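Local coordinates for hypothetical protein (Thermococcus kodakarensis, PDB 2PBZ) that binds ATP and is probably a magnesium- or manganese-dependent ligase that forms a carbon-nitrogen bond on the route to IMP in purine biosynthesis, at residues Arg85-Arg91 with Leu307-Thr312; Glu126-Ile132 with Pro159-Phe165; Asp190-Ala196 with Tyr209-Arg215. All blocks are in the same frame, centred on the assembly; numbering follows the deposited sequence.

Interaction 1 (Arg85-Arg91 with Leu307-Thr312); sequences RFFGNRR and LEEVVT
T312, the last ordered residue, lies with its methyl group over one face of the R90 guanidinium, CG2 standing 3.4 Å above that plane. The same methyl also touches the chain nearer its root, with R90 CB to T312 CG2 at 3.4 Å. R90 bends at chi3 (91°), and its CD rests on a face of the F86 ring, so the aliphatic part of the arginine fills the space between a ring and a methyl. Its NH2 bonds to the carbonyl of E80. With R90 cut back to an alanine, E80 O would probably lose this partner, the T312 methyl its guanidinium and the F86 ring face its CD, only CB staying against the methyl.

Backbone bonds complete the tight part. F87 and V311 form a single bridge, with T312 N to F86 O at 2.9 Å and G88 N to V310 O at 2.6 Å. Glycine suits its site because phi is positive there. Beyond it, N89 OD1 makes an Asx turn by accepting from R91 N at 2.7 Å, and R90 N shares that oxygen. The F87 ring, backed by I294 and L298 of helix 290-302, meets V310.

The outer side is looser: the exposed R85 guanidinium has V311 CG2 over one face, CZ to CG2 being 4.5 Å. Main-chain bonds and apolar surface, rather than paired charges, thus join the C-terminal tail to this loop.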
# COMPACT_ATOMS: atom_id res chain seq x y z
N ARG A 85 -3.69 3.04 -35.23
CA ARG A 85 -4.64 3.99 -34.67
C ARG A 85 -4.23 4.85 -33.45
O ARG A 85 -4.46 6.05 -33.48
CB ARG A 85 -5.94 3.26 -34.37
CG ARG A 85 -7.17 4.13 -34.53
CD ARG A 85 -8.25 3.38 -35.32
NE ARG A 85 -9.34 4.29 -35.64
CZ ARG A 85 -9.18 5.43 -36.30
NH1 ARG A 85 -7.96 5.80 -36.70
NH2 ARG A 85 -10.23 6.21 -36.58
N PHE A 86 -3.66 4.25 -32.39
CA PHE A 86 -3.18 4.97 -31.17
C PHE A 86 -4.11 5.77 -30.27
O PHE A 86 -4.75 6.72 -30.71
CB PHE A 86 -2.01 5.90 -31.50
CG PHE A 86 -0.67 5.23 -31.50
CD1 PHE A 86 -0.34 4.28 -32.48
CD2 PHE A 86 0.27 5.55 -30.54
CE1 PHE A 86 0.92 3.67 -32.48
CE2 PHE A 86 1.53 4.95 -30.53
CZ PHE A 86 1.86 4.01 -31.50
N PHE A 87 -4.13 5.42 -28.99
CA PHE A 87 -4.96 6.12 -28.01
C PHE A 87 -4.36 7.45 -27.51
O PHE A 87 -3.17 7.54 -27.28
CB PHE A 87 -5.22 5.24 -26.80
CG PHE A 87 -6.16 5.85 -25.80
CD1 PHE A 87 -7.54 5.77 -25.98
CD2 PHE A 87 -5.66 6.58 -24.72
CE1 PHE A 87 -8.42 6.42 -25.10
CE2 PHE A 87 -6.53 7.23 -23.84
CZ PHE A 87 -7.91 7.15 -24.03
N GLY A 88 -5.21 8.47 -27.36
CA GLY A 88 -4.81 9.78 -26.85
C GLY A 88 -3.60 10.51 -27.42
O GLY A 88 -2.46 10.22 -27.07
N ASN A 89 -3.86 11.50 -28.26
CA ASN A 89 -2.79 12.27 -28.91
C ASN A 89 -1.75 11.27 -29.37
O ASN A 89 -2.10 10.14 -29.73
CB ASN A 89 -2.17 13.29 -27.98
CG ASN A 89 -1.51 14.45 -28.74
OD1 ASN A 89 -0.69 14.24 -29.64
ND2 ASN A 89 -1.87 15.68 -28.39
N ARG A 90 -0.48 11.66 -29.36
CA ARG A 90 0.58 10.78 -29.82
C ARG A 90 1.80 11.63 -30.06
O ARG A 90 2.93 11.16 -30.01
CB ARG A 90 0.19 10.07 -31.13
CG ARG A 90 1.19 9.01 -31.56
CD ARG A 90 0.67 8.12 -32.69
NE ARG A 90 0.97 8.60 -34.03
CZ ARG A 90 0.31 8.20 -35.12
NH1 ARG A 90 -0.68 7.33 -34.98
NH2 ARG A 90 0.64 8.67 -36.32
N ARG A 91 1.55 12.91 -30.32
CA ARG A 91 2.64 13.83 -30.54
C ARG A 91 3.13 14.25 -29.16
O ARG A 91 4.25 14.75 -29.02
CB ARG A 91 2.16 15.04 -31.35
CG ARG A 91 2.35 14.86 -32.87
CD ARG A 91 1.06 14.54 -33.58
NE ARG A 91 0.03 15.52 -33.25
CZ ARG A 91 -1.27 15.33 -33.47
NH1 ARG A 91 -1.69 14.21 -34.05
NH2 ARG A 91 -2.14 16.25 -33.09
N LEU A 307 -14.93 9.13 -30.43
CA LEU A 307 -13.82 8.27 -30.84
C LEU A 307 -12.77 8.92 -31.73
O LEU A 307 -11.72 8.33 -32.01
CB LEU A 307 -14.36 7.00 -31.50
CG LEU A 307 -13.46 5.76 -31.63
CD1 LEU A 307 -12.67 5.79 -32.91
CD2 LEU A 307 -12.52 5.66 -30.41
N GLU A 308 -13.03 10.13 -32.21
CA GLU A 308 -12.04 10.79 -33.05
C GLU A 308 -11.31 11.73 -32.11
O GLU A 308 -10.12 12.01 -32.28
CB GLU A 308 -12.69 11.60 -34.17
CG GLU A 308 -11.71 12.00 -35.28
CD GLU A 308 -10.47 12.74 -34.77
OE1 GLU A 308 -10.61 13.91 -34.33
OE2 GLU A 308 -9.36 12.14 -34.79
N GLU A 309 -12.04 12.19 -31.11
CA GLU A 309 -11.52 13.11 -30.11
C GLU A 309 -10.51 12.47 -29.16
O GLU A 309 -9.80 13.18 -28.44
CB GLU A 309 -12.67 13.69 -29.28
CG GLU A 309 -13.78 14.35 -30.08
CD GLU A 309 -14.84 14.98 -29.18
OE1 GLU A 309 -16.03 14.90 -29.54
OE2 GLU A 309 -14.48 15.54 -28.12
N VAL A 310 -10.45 11.13 -29.13
CA VAL A 310 -9.51 10.45 -28.23
C VAL A 310 -8.44 9.61 -28.90
O VAL A 310 -7.66 8.95 -28.21
CB VAL A 310 -10.25 9.52 -27.21
CG1 VAL A 310 -11.29 10.31 -26.43
CG2 VAL A 310 -10.88 8.34 -27.93
N VAL A 311 -8.36 9.62 -30.23
CA VAL A 311 -7.34 8.81 -30.89
C VAL A 311 -6.45 9.61 -31.82
O VAL A 311 -6.61 10.80 -31.96
CB VAL A 311 -7.95 7.63 -31.68
CG1 VAL A 311 -8.75 6.75 -30.74
CG2 VAL A 311 -8.83 8.17 -32.81
N THR A 312 -5.52 8.91 -32.45
CA THR A 312 -4.58 9.54 -33.36
C THR A 312 -4.09 8.60 -34.47
O THR A 312 -3.20 7.76 -34.18
CB THR A 312 -3.39 10.10 -32.58
OG1 THR A 312 -3.79 11.31 -31.94
CG2 THR A 312 -2.19 10.37 -33.51

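Interaction 2 (Glu126-Ile132 with Pro159-Phe165); sequences ELYFVRI and PYRVERF. With ATP (adenosine-5'-triphosphate), chain D.
L127 sets its CD2 methyl over the centre of the F165 ring, a CH-pi contact 4.3 Å from the centroid and only 4° off the ring normal. Adenine C2 of ATP lies over the opposite face of that ring, 3.5 Å from F165 CD1, so a flat phenylalanine serves both leucine and base. F129 adds a second aromatic wall: with CG anti to the backbone N (chi1 -168°), its ring face covers the adenine, CE2 reaching C8 at 3.4 Å. The base is also read by a backbone acceptor, R164 O, which takes a bond from ATP N6 at 3.1 Å.

F129 and E163 form a hydrogen-bonded antiparallel pair, and beside it runs a charge network. The E163 carboxylate suits its place between two arginines: OE2 meets R131 NH2 at 2.8 Å, the two planes 81° apart, and R161 NH1 at 3.0 Å, within the R161 guanidinium plane. It probably offsets the closeness of their positive charges.

Strand 128-131 is the middle of three, between 147-148 and 161-164. Helix 99-109 packs F99 and Q102 on R131 and pairs D103 with R161, while W202 and V204 of the second subunit cover L127 and F165.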
# COMPACT_ATOMS: atom_id res chain seq x y z
N GLU A 126 27.52 19.30 0.26
CA GLU A 126 26.52 19.90 -0.60
C GLU A 126 26.45 18.90 -1.76
O GLU A 126 27.16 19.05 -2.76
CB GLU A 126 26.96 21.26 -1.12
CG GLU A 126 25.87 21.98 -1.91
CD GLU A 126 24.74 22.47 -1.03
OE1 GLU A 126 24.22 21.66 -0.22
OE2 GLU A 126 24.37 23.67 -1.13
N LEU A 127 25.63 17.86 -1.59
CA LEU A 127 25.48 16.87 -2.64
C LEU A 127 24.45 17.31 -3.66
O LEU A 127 23.61 18.18 -3.39
CB LEU A 127 25.07 15.52 -2.04
CG LEU A 127 24.39 15.54 -0.67
CD1 LEU A 127 23.14 16.44 -0.70
CD2 LEU A 127 24.04 14.11 -0.28
N TYR A 128 24.54 16.73 -4.85
CA TYR A 128 23.62 17.07 -5.93
C TYR A 128 23.16 15.81 -6.66
O TYR A 128 23.79 14.76 -6.57
CB TYR A 128 24.30 18.03 -6.91
CG TYR A 128 24.69 19.34 -6.29
CD1 TYR A 128 25.93 19.51 -5.67
CD2 TYR A 128 23.83 20.43 -6.33
CE1 TYR A 128 26.29 20.75 -5.12
CE2 TYR A 128 24.19 21.66 -5.78
CZ TYR A 128 25.41 21.81 -5.19
OH TYR A 128 25.75 23.04 -4.68
N PHE A 129 22.05 15.94 -7.39
CA PHE A 129 21.51 14.83 -8.15
C PHE A 129 21.87 15.06 -9.62
O PHE A 129 21.77 16.18 -10.11
CB PHE A 129 19.98 14.79 -7.99
CG PHE A 129 19.34 13.52 -8.52
CD1 PHE A 129 19.49 12.31 -7.83
CD2 PHE A 129 18.61 13.54 -9.71
CE1 PHE A 129 18.92 11.13 -8.33
CE2 PHE A 129 18.03 12.36 -10.22
CZ PHE A 129 18.19 11.16 -9.52
N VAL A 130 22.30 14.01 -10.30
CA VAL A 130 22.64 14.09 -11.72
C VAL A 130 21.58 13.28 -12.49
O VAL A 130 21.48 12.07 -12.31
CB VAL A 130 24.02 13.46 -12.00
CG1 VAL A 130 24.37 13.61 -13.47
CG2 VAL A 130 25.07 14.10 -11.12
N ARG A 131 20.79 13.95 -13.32
CA ARG A 131 19.74 13.28 -14.08
C ARG A 131 20.18 12.80 -15.45
O ARG A 131 21.19 13.27 -15.97
CB ARG A 131 18.53 14.21 -14.23
CG ARG A 131 17.28 13.51 -14.75
CD ARG A 131 16.31 13.19 -13.62
NE ARG A 131 15.73 14.42 -13.09
CZ ARG A 131 15.05 15.30 -13.83
NH1 ARG A 131 14.87 15.07 -15.13
NH2 ARG A 131 14.55 16.42 -13.27
N ILE A 132 19.42 11.86 -16.01
CA ILE A 132 19.68 11.25 -17.34
C ILE A 132 21.15 10.86 -17.53
O ILE A 132 21.69 10.04 -16.78
CB ILE A 132 19.27 12.18 -18.51
CG1 ILE A 132 17.74 12.31 -18.58
CG2 ILE A 132 19.82 11.64 -19.84
CD1 ILE A 132 17.24 12.92 -19.88
N PRO A 159 24.68 13.21 -21.99
CA PRO A 159 23.55 14.15 -21.91
C PRO A 159 22.95 14.10 -20.50
O PRO A 159 22.34 13.09 -20.10
CB PRO A 159 22.61 13.63 -22.98
CG PRO A 159 22.77 12.15 -22.83
CD PRO A 159 24.26 11.95 -22.62
N TYR A 160 23.12 15.19 -19.75
CA TYR A 160 22.64 15.23 -18.37
C TYR A 160 22.39 16.64 -17.86
O TYR A 160 22.53 17.63 -18.59
CB TYR A 160 23.68 14.56 -17.46
CG TYR A 160 24.97 15.31 -17.46
CD1 TYR A 160 25.12 16.48 -16.71
CD2 TYR A 160 26.03 14.90 -18.27
CE1 TYR A 160 26.29 17.23 -16.77
CE2 TYR A 160 27.22 15.65 -18.34
CZ TYR A 160 27.34 16.82 -17.59
OH TYR A 160 28.49 17.56 -17.64
N ARG A 161 22.05 16.71 -16.57
CA ARG A 161 21.75 17.96 -15.90
C ARG A 161 22.03 17.72 -14.42
O ARG A 161 21.91 16.58 -13.95
CB ARG A 161 20.28 18.32 -16.12
CG ARG A 161 19.70 19.28 -15.09
CD ARG A 161 18.16 19.18 -15.00
NE ARG A 161 17.45 19.74 -16.15
CZ ARG A 161 16.15 20.03 -16.15
NH1 ARG A 161 15.42 19.82 -15.06
NH2 ARG A 161 15.57 20.56 -17.22
N VAL A 162 22.40 18.77 -13.69
CA VAL A 162 22.71 18.66 -12.27
C VAL A 162 21.66 19.42 -11.48
O VAL A 162 21.38 20.58 -11.77
CB VAL A 162 24.08 19.26 -11.95
CG1 VAL A 162 24.46 18.95 -10.50
CG2 VAL A 162 25.12 18.71 -12.90
N GLU A 163 21.07 18.76 -10.49
CA GLU A 163 20.02 19.40 -9.70
C GLU A 163 20.33 19.41 -8.23
O GLU A 163 21.10 18.58 -7.73
CB GLU A 163 18.68 18.70 -9.96
CG GLU A 163 18.40 18.44 -11.43
CD GLU A 163 17.00 17.90 -11.70
OE1 GLU A 163 16.58 16.90 -11.05
OE2 GLU A 163 16.32 18.47 -12.59
N ARG A 164 19.74 20.37 -7.53
CA ARG A 164 19.90 20.53 -6.09
C ARG A 164 19.37 19.25 -5.46
O ARG A 164 18.30 18.77 -5.84
CB ARG A 164 19.07 21.73 -5.62
CG ARG A 164 19.28 22.16 -4.17
CD ARG A 164 20.65 22.82 -3.99
NE ARG A 164 20.79 23.47 -2.68
CZ ARG A 164 20.81 22.84 -1.51
NH1 ARG A 164 20.71 21.51 -1.46
NH2 ARG A 164 20.94 23.54 -0.38
N PHE A 165 20.11 18.68 -4.51
CA PHE A 165 19.66 17.47 -3.86
C PHE A 165 18.51 17.81 -2.92
O PHE A 165 18.61 18.74 -2.11
CB PHE A 165 20.77 16.85 -3.04
CG PHE A 165 20.38 15.54 -2.40
CD1 PHE A 165 20.62 14.34 -3.07
CD2 PHE A 165 19.79 15.51 -1.13
CE1 PHE A 165 20.29 13.11 -2.49
CE2 PHE A 165 19.46 14.28 -0.54
CZ PHE A 165 19.71 13.08 -1.22
PG ATP D . 14.01 7.96 -16.40
O1G ATP D . 14.04 9.37 -16.98
O2G ATP D . 15.11 7.03 -17.21
O3G ATP D . 12.51 7.31 -16.57
PB ATP D . 13.32 8.94 -13.97
O1B ATP D . 13.34 10.33 -14.49
O2B ATP D . 11.82 8.31 -14.10
O3B ATP D . 14.39 8.02 -14.80
PA ATP D . 12.96 9.71 -11.29
O1A ATP D . 11.55 9.29 -11.21
O2A ATP D . 13.06 11.29 -11.57
O3A ATP D . 13.82 8.88 -12.44
O5' ATP D . 13.76 9.31 -9.95
C5' ATP D . 13.16 9.83 -8.81
C4' ATP D . 14.02 9.31 -7.67
O4' ATP D . 15.41 9.78 -7.77
C3' ATP D . 13.48 9.71 -6.29
O3' ATP D . 13.16 8.54 -5.57
C2' ATP D . 14.57 10.50 -5.61
O2' ATP D . 15.00 9.83 -4.41
C1' ATP D . 15.71 10.64 -6.64
N9 ATP D . 15.78 12.06 -7.04
C8 ATP D . 15.29 12.64 -8.20
N7 ATP D . 15.53 13.91 -8.21
C5 ATP D . 16.18 14.24 -7.07
C6 ATP D . 16.71 15.46 -6.52
N6 ATP D . 16.57 16.65 -7.23
N1 ATP D . 17.34 15.41 -5.29
C2 ATP D . 17.47 14.27 -4.60
N3 ATP D . 16.99 13.11 -5.09
C4 ATP D . 16.36 13.06 -6.30

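Interaction 3 (Asp190-Ala196 with Tyr209-Arg215); sequences DERVLIA and YTIVGNR. With ATP (adenosine-5'-triphosphate), chain D.
V193 faces both V212 and G213, which makes a classic beta bulge in the antiparallel pairing of strands 183-194 and 211-216, at the border of the large sheet within this chain.

The backbone bonds follow from it. V193 O takes a short bond from V212 N at 2.7 Å and a weak one from G213 N at 3.4 Å, while V193 N donates to G213 O at 2.9 Å. Glycine suits the almost fully extended backbone at 213. Before the bulge, E191 and R215 bond in both directions; past it the register has moved by one, L194 now pairing with I211. G213 and N214 also pair with a strand of the third subunit, so the sheet continues across the interface.

Charges occupy both faces. R192 approaches D190 side-on, NE and NH2 both bonding to OD2, with NE to OD2 at 2.9 Å. The oxygen lies in the guanidinium plane, which helps fix the turn of that group. R192 also pairs with D270 and makes a cation-pi contact with Y172. On the other face, R215 is extended from CG to NE and lays its guanidinium across V193, whose CG2 stands 3.5 Å above the plane. Its NH2 then reaches E191 of the third subunit, while E191 of this chain binds R215 of the second. An arginine suits this place by joining aliphatic length to a charged end that crosses between subunits.

Apolar contacts gather beyond the bulge. I195 CG2 meets V212 CG2 at 3.4 Å, and the A196 methyl lies over one face of the Y209 ring. L194 borders the ATP ribose with the same tyrosine: its CD2 is 3.3 Å from Y209 CD2, and Y209 CE2 lies 3.3 Å from ribose O2'.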
# COMPACT_ATOMS: atom_id res chain seq x y z
N ASP A 190 1.35 7.84 -6.44
CA ASP A 190 2.25 6.74 -6.33
C ASP A 190 3.53 7.14 -5.62
O ASP A 190 3.86 8.31 -5.51
CB ASP A 190 2.55 6.27 -7.76
CG ASP A 190 3.59 5.19 -7.80
OD1 ASP A 190 3.30 4.08 -7.29
OD2 ASP A 190 4.70 5.46 -8.33
N GLU A 191 4.24 6.14 -5.13
CA GLU A 191 5.52 6.30 -4.46
C GLU A 191 6.38 5.15 -5.00
O GLU A 191 5.96 4.00 -4.94
CB GLU A 191 5.33 6.17 -2.96
CG GLU A 191 6.61 6.18 -2.17
CD GLU A 191 6.37 6.48 -0.69
OE1 GLU A 191 5.57 5.75 -0.05
OE2 GLU A 191 6.99 7.46 -0.20
N ARG A 192 7.55 5.46 -5.55
CA ARG A 192 8.42 4.43 -6.12
C ARG A 192 9.16 3.57 -5.09
O ARG A 192 9.52 4.03 -3.99
CB ARG A 192 9.49 5.07 -7.03
CG ARG A 192 8.99 6.08 -8.05
CD ARG A 192 8.54 5.44 -9.35
NE ARG A 192 7.18 5.84 -9.69
CZ ARG A 192 6.85 6.49 -10.80
NH1 ARG A 192 7.78 6.82 -11.69
NH2 ARG A 192 5.58 6.79 -11.02
N VAL A 193 9.37 2.31 -5.45
CA VAL A 193 10.14 1.39 -4.62
C VAL A 193 11.46 1.29 -5.38
O VAL A 193 11.52 0.71 -6.46
CB VAL A 193 9.48 -0.02 -4.48
CG1 VAL A 193 10.36 -0.91 -3.58
CG2 VAL A 193 8.11 0.11 -3.88
N LEU A 194 12.49 1.90 -4.82
CA LEU A 194 13.82 1.92 -5.43
C LEU A 194 14.75 0.92 -4.79
O LEU A 194 14.48 0.43 -3.69
CB LEU A 194 14.41 3.33 -5.31
CG LEU A 194 14.06 4.34 -6.41
CD1 LEU A 194 12.58 4.28 -6.74
CD2 LEU A 194 14.46 5.73 -5.93
N ILE A 195 15.85 0.62 -5.47
CA ILE A 195 16.78 -0.33 -4.91
C ILE A 195 17.56 0.44 -3.87
O ILE A 195 18.30 -0.12 -3.07
CB ILE A 195 17.67 -0.98 -5.99
CG1 ILE A 195 18.82 -0.09 -6.42
CG2 ILE A 195 16.83 -1.25 -7.22
CD1 ILE A 195 19.51 -0.65 -7.66
N ALA A 196 17.36 1.75 -3.89
CA ALA A 196 18.04 2.61 -2.94
C ALA A 196 17.56 2.39 -1.51
O ALA A 196 17.81 3.21 -0.65
CB ALA A 196 17.90 4.06 -3.33
N TYR A 209 19.01 4.43 -8.25
CA TYR A 209 17.62 4.83 -8.08
C TYR A 209 16.66 4.15 -9.03
O TYR A 209 15.57 4.66 -9.28
CB TYR A 209 17.49 6.34 -8.19
CG TYR A 209 18.08 7.05 -7.00
CD1 TYR A 209 19.47 7.19 -6.86
CD2 TYR A 209 17.27 7.53 -5.98
CE1 TYR A 209 20.02 7.79 -5.73
CE2 TYR A 209 17.81 8.14 -4.85
CZ TYR A 209 19.18 8.27 -4.73
OH TYR A 209 19.69 8.87 -3.59
N THR A 210 17.06 3.00 -9.55
CA THR A 210 16.23 2.22 -10.46
C THR A 210 14.96 1.71 -9.74
O THR A 210 15.04 1.14 -8.66
CB THR A 210 17.01 0.99 -10.99
OG1 THR A 210 18.30 1.42 -11.46
CG2 THR A 210 16.26 0.32 -12.12
N ILE A 211 13.80 1.92 -10.36
CA ILE A 211 12.56 1.46 -9.72
C ILE A 211 12.38 -0.05 -9.85
O ILE A 211 12.71 -0.65 -10.88
CB ILE A 211 11.30 2.16 -10.30
CG1 ILE A 211 10.82 1.42 -11.54
CG2 ILE A 211 11.59 3.63 -10.64
CD1 ILE A 211 9.33 1.05 -11.48
N VAL A 212 11.86 -0.64 -8.79
CA VAL A 212 11.61 -2.07 -8.74
C VAL A 212 10.09 -2.25 -8.76
O VAL A 212 9.57 -3.20 -9.32
CB VAL A 212 12.19 -2.67 -7.44
CG1 VAL A 212 12.24 -4.18 -7.55
CG2 VAL A 212 13.55 -2.09 -7.17
N GLY A 213 9.39 -1.31 -8.13
CA GLY A 213 7.94 -1.36 -8.04
C GLY A 213 7.31 -0.04 -7.63
O GLY A 213 7.96 1.01 -7.64
N ASN A 214 6.04 -0.10 -7.25
CA ASN A 214 5.31 1.09 -6.87
C ASN A 214 4.38 0.83 -5.69
O ASN A 214 3.79 -0.24 -5.59
CB ASN A 214 4.49 1.58 -8.07
CG ASN A 214 5.33 1.80 -9.32
OD1 ASN A 214 5.87 2.88 -9.54
ND2 ASN A 214 5.45 0.76 -10.13
N ARG A 215 4.26 1.82 -4.80
CA ARG A 215 3.38 1.74 -3.63
C ARG A 215 2.27 2.78 -3.75
O ARG A 215 2.54 3.97 -3.95
CB ARG A 215 4.12 2.05 -2.32
CG ARG A 215 5.27 1.17 -1.92
CD ARG A 215 5.72 1.54 -0.51
NE ARG A 215 6.98 0.93 -0.10
CZ ARG A 215 8.19 1.35 -0.47
NH1 ARG A 215 8.32 2.40 -1.27
NH2 ARG A 215 9.28 0.72 -0.01
PG ATP D . 14.01 7.96 -16.40
O1G ATP D . 14.04 9.37 -16.98
O2G ATP D . 15.11 7.03 -17.21
O3G ATP D . 12.51 7.31 -16.57
PB ATP D . 13.32 8.94 -13.97
O1B ATP D . 13.34 10.33 -14.49
O2B ATP D . 11.82 8.31 -14.10
O3B ATP D . 14.39 8.02 -14.80
PA ATP D . 12.96 9.71 -11.29
O1A ATP D . 11.55 9.29 -11.21
O2A ATP D . 13.06 11.29 -11.57
O3A ATP D . 13.82 8.88 -12.44
O5' ATP D . 13.76 9.31 -9.95
C5' ATP D . 13.16 9.83 -8.81
C4' ATP D . 14.02 9.31 -7.67
O4' ATP D . 15.41 9.78 -7.77
C3' ATP D . 13.48 9.71 -6.29
O3' ATP D . 13.16 8.54 -5.57
C2' ATP D . 14.57 10.50 -5.61
O2' ATP D . 15.00 9.83 -4.41
C1' ATP D . 15.71 10.64 -6.64
N9 ATP D . 15.78 12.06 -7.04
C8 ATP D . 15.29 12.64 -8.20
N7 ATP D . 15.53 13.91 -8.21
C5 ATP D . 16.18 14.24 -7.07
C6 ATP D . 16.71 15.46 -6.52
N6 ATP D . 16.57 16.65 -7.23
N1 ATP D . 17.34 15.41 -5.29
C2 ATP D . 17.47 14.27 -4.60
N3 ATP D . 16.99 13.11 -5.09
C4 ATP D . 16.36 13.06 -6.30

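In the fold
Interaction 1 ties the C-terminal end of the modelled chain back to the loop between helices 76-80 and 99-109, and interactions 2 and 3 follow one another in the sequence between its halves. Its centre lies about 35 Å from that of interaction 2 and about 30 Å from that of interaction 3, across the chain's centre and away from the annotated ATP site. Interactions 2 and 3, centres about 19 Å apart, belong to different antiparallel sheets, yet touch where F129 CE1 meets Y209 CD1 at 4.2 Å. Both border the same ATP, which sits between the two sheets in a manner consistent with an ATP-grasp fold. Both also touch the second subunit, so nucleotide pocket and trimer interface are built together.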